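Local coordinates for protein LEOA (Escherichia coli, PDB 4AUR) that probably binds and hydrolyses GTP as a bacterial dynamin-like protein of enterotoxigenic strains, at residues D516-D521 with A526-Q531. Residues are numbered along the deposited sequence; the frame is centred on the assembly and turned at random.
Sequences DVLSSD and AFFAPQ
Val517 and Leu518, on helix 489-518, both reach a single ring corner, CE2 of Phe528. CG1 of Val517 lies 3.8 Å from that carbon, and CD2 of Leu518 comes within 3.9 Å of it. The two methyls approach the ring obliquely. Val517 sets CG1 trans to its own nitrogen (chi1 179°), which carries this methyl across the gap while CG2 stays beside the nitrogen. The CA-CB bond of Val517 heads toward the other segment, so a short side chain suffices, and branching at CB puts a methyl directly in the contact. Leu518 starts off to one side and needs its extra length; its chain crosses Phe528 at about a right angle, and it also touches Leu328, Phe329 and Phe381 of the neighbouring long helices. Phe528 is the buried member, a broad apolar plate whose ring also meets that of Phe381. Phe527 packs on it as well, with CD2 3.6 Å above the ring plane, over the centre, so the two consecutive phenylalanines lie against each other. Phe527 presents only CB to Val517 CG1, at 4.3 Å, and its ring lies at the exposed border, in a cation-pi contact with Lys453. No hydrogen bond joins the two segments, so apolar contact carries the pairing. At Ser520, the N-cap of the short helix 521-528, the chain turns sharply from one helix into the next. The result is a tight junction between two consecutive helices, folded against helices 275-343 and 368-408 in the elongated dynamin-like helical domain.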
loop_
_atom_site.group_PDB
_atom_site.type_symbol
_atom_site.label_atom_id
_atom_site.label_comp_id
_atom_site.label_asym_id
_atom_site.label_seq_id
_atom_site.Cartn_x
_atom_site.Cartn_y
_atom_site.Cartn_z
ATOM N N ASP A 516 -33.903 -37.881 -23.297
ATOM C CA ASP A 516 -34.213 -37.894 -21.860
ATOM C C ASP A 516 -33.088 -37.264 -21.046
ATOM O O ASP A 516 -33.319 -36.725 -19.968
ATOM C CB ASP A 516 -34.434 -39.328 -21.338
ATOM C CG ASP A 516 -35.680 -40.007 -21.925
ATOM O OD1 ASP A 516 -36.716 -39.329 -22.098
ATOM O OD2 ASP A 516 -35.629 -41.226 -22.211
ATOM N N VAL A 517 -31.866 -37.357 -21.563
ATOM C CA VAL A 517 -30.694 -36.817 -20.901
ATOM C C VAL A 517 -30.593 -35.323 -21.122
ATOM O O VAL A 517 -30.241 -34.581 -20.214
ATOM C CB VAL A 517 -29.436 -37.492 -21.426
ATOM C CG1 VAL A 517 -28.198 -36.926 -20.763
ATOM C CG2 VAL A 517 -29.543 -38.986 -21.177
ATOM N N LEU A 518 -30.909 -34.889 -22.332
ATOM C CA LEU A 518 -30.828 -33.493 -22.708
ATOM C C LEU A 518 -32.020 -32.729 -22.207
ATOM O O LEU A 518 -32.001 -31.513 -22.196
ATOM C CB LEU A 518 -30.765 -33.344 -24.226
ATOM C CG LEU A 518 -29.565 -33.907 -24.979
ATOM C CD1 LEU A 518 -29.712 -33.600 -26.459
ATOM C CD2 LEU A 518 -28.239 -33.372 -24.471
ATOM N N SER A 519 -33.077 -33.419 -21.816
ATOM C CA SER A 519 -34.284 -32.716 -21.393
ATOM C C SER A 519 -34.148 -32.162 -19.967
ATOM O O SER A 519 -34.993 -31.394 -19.534
ATOM C CB SER A 519 -35.524 -33.624 -21.504
ATOM O OG SER A 519 -35.529 -34.617 -20.482
ATOM N N SER A 520 -33.090 -32.536 -19.247
ATOM C CA SER A 520 -32.904 -32.091 -17.869
ATOM C C SER A 520 -31.493 -31.590 -17.646
ATOM O O SER A 520 -30.559 -32.309 -17.930
ATOM C CB SER A 520 -33.202 -33.259 -16.921
ATOM O OG SER A 520 -32.515 -33.134 -15.684
ATOM N N ASP A 521 -31.331 -30.387 -17.101
ATOM C CA ASP A 521 -29.985 -29.806 -16.947
ATOM C C ASP A 521 -29.139 -30.545 -15.908
ATOM O O ASP A 521 -27.939 -30.665 -16.053
ATOM C CB ASP A 521 -30.068 -28.326 -16.593
ATOM C CG ASP A 521 -30.755 -27.484 -17.685
ATOM O OD1 ASP A 521 -30.663 -27.858 -18.882
ATOM O OD2 ASP A 521 -31.388 -26.443 -17.341
ATOM N N ALA A 526 -24.524 -33.492 -15.764
ATOM C CA ALA A 526 -23.802 -34.590 -15.091
ATOM C C ALA A 526 -23.089 -35.537 -16.046
ATOM O O ALA A 526 -22.184 -36.244 -15.643
ATOM C CB ALA A 526 -24.745 -35.393 -14.203
ATOM N N PHE A 527 -23.519 -35.551 -17.302
ATOM C CA PHE A 527 -23.023 -36.466 -18.307
ATOM C C PHE A 527 -21.985 -35.823 -19.226
ATOM O O PHE A 527 -20.968 -36.445 -19.557
ATOM C CB PHE A 527 -24.205 -36.974 -19.135
ATOM C CG PHE A 527 -23.929 -38.245 -19.871
ATOM C CD1 PHE A 527 -24.112 -39.476 -19.248
ATOM C CD2 PHE A 527 -23.490 -38.219 -21.201
ATOM C CE1 PHE A 527 -23.849 -40.659 -19.924
ATOM C CE2 PHE A 527 -23.230 -39.402 -21.889
ATOM C CZ PHE A 527 -23.410 -40.623 -21.247
ATOM N N PHE A 528 -22.241 -34.582 -19.636
ATOM C CA PHE A 528 -21.385 -33.891 -20.592
ATOM C C PHE A 528 -20.448 -32.847 -20.003
ATOM O O PHE A 528 -19.584 -32.339 -20.717
ATOM C CB PHE A 528 -22.244 -33.208 -21.640
ATOM C CG PHE A 528 -23.168 -34.146 -22.378
ATOM C CD1 PHE A 528 -22.726 -34.814 -23.510
ATOM C CD2 PHE A 528 -24.462 -34.362 -21.944
ATOM C CE1 PHE A 528 -23.550 -35.682 -24.191
ATOM C CE2 PHE A 528 -25.297 -35.223 -22.621
ATOM C CZ PHE A 528 -24.838 -35.890 -23.749
ATOM N N ALA A 529 -20.613 -32.499 -18.727
ATOM C CA ALA A 529 -19.864 -31.380 -18.135
ATOM C C ALA A 529 -19.906 -31.324 -16.602
ATOM O O ALA A 529 -20.190 -30.279 -16.035
ATOM C CB ALA A 529 -20.403 -30.089 -18.711
ATOM N N PRO A 530 -19.627 -32.452 -15.930
ATOM C CA PRO A 530 -19.650 -32.499 -14.481
ATOM C C PRO A 530 -18.629 -31.607 -13.785
ATOM O O PRO A 530 -18.893 -31.135 -12.650
ATOM C CB PRO A 530 -19.361 -33.969 -14.162
ATOM C CG PRO A 530 -18.769 -34.543 -15.398
ATOM C CD PRO A 530 -19.440 -33.795 -16.504
ATOM N N GLN A 531 -17.481 -31.367 -14.427
ATOM C CA GLN A 531 -16.468 -30.534 -13.780
ATOM C C GLN A 531 -16.881 -29.085 -13.522
ATOM O O GLN A 531 -16.281 -28.413 -12.689
ATOM C CB GLN A 531 -15.130 -30.577 -14.506
ATOM C CG GLN A 531 -15.185 -30.237 -15.971
ATOM C CD GLN A 531 -15.205 -31.472 -16.832
ATOM O OE1 GLN A 531 -14.378 -32.385 -16.644
ATOM N NE2 GLN A 531 -16.153 -31.524 -17.776
#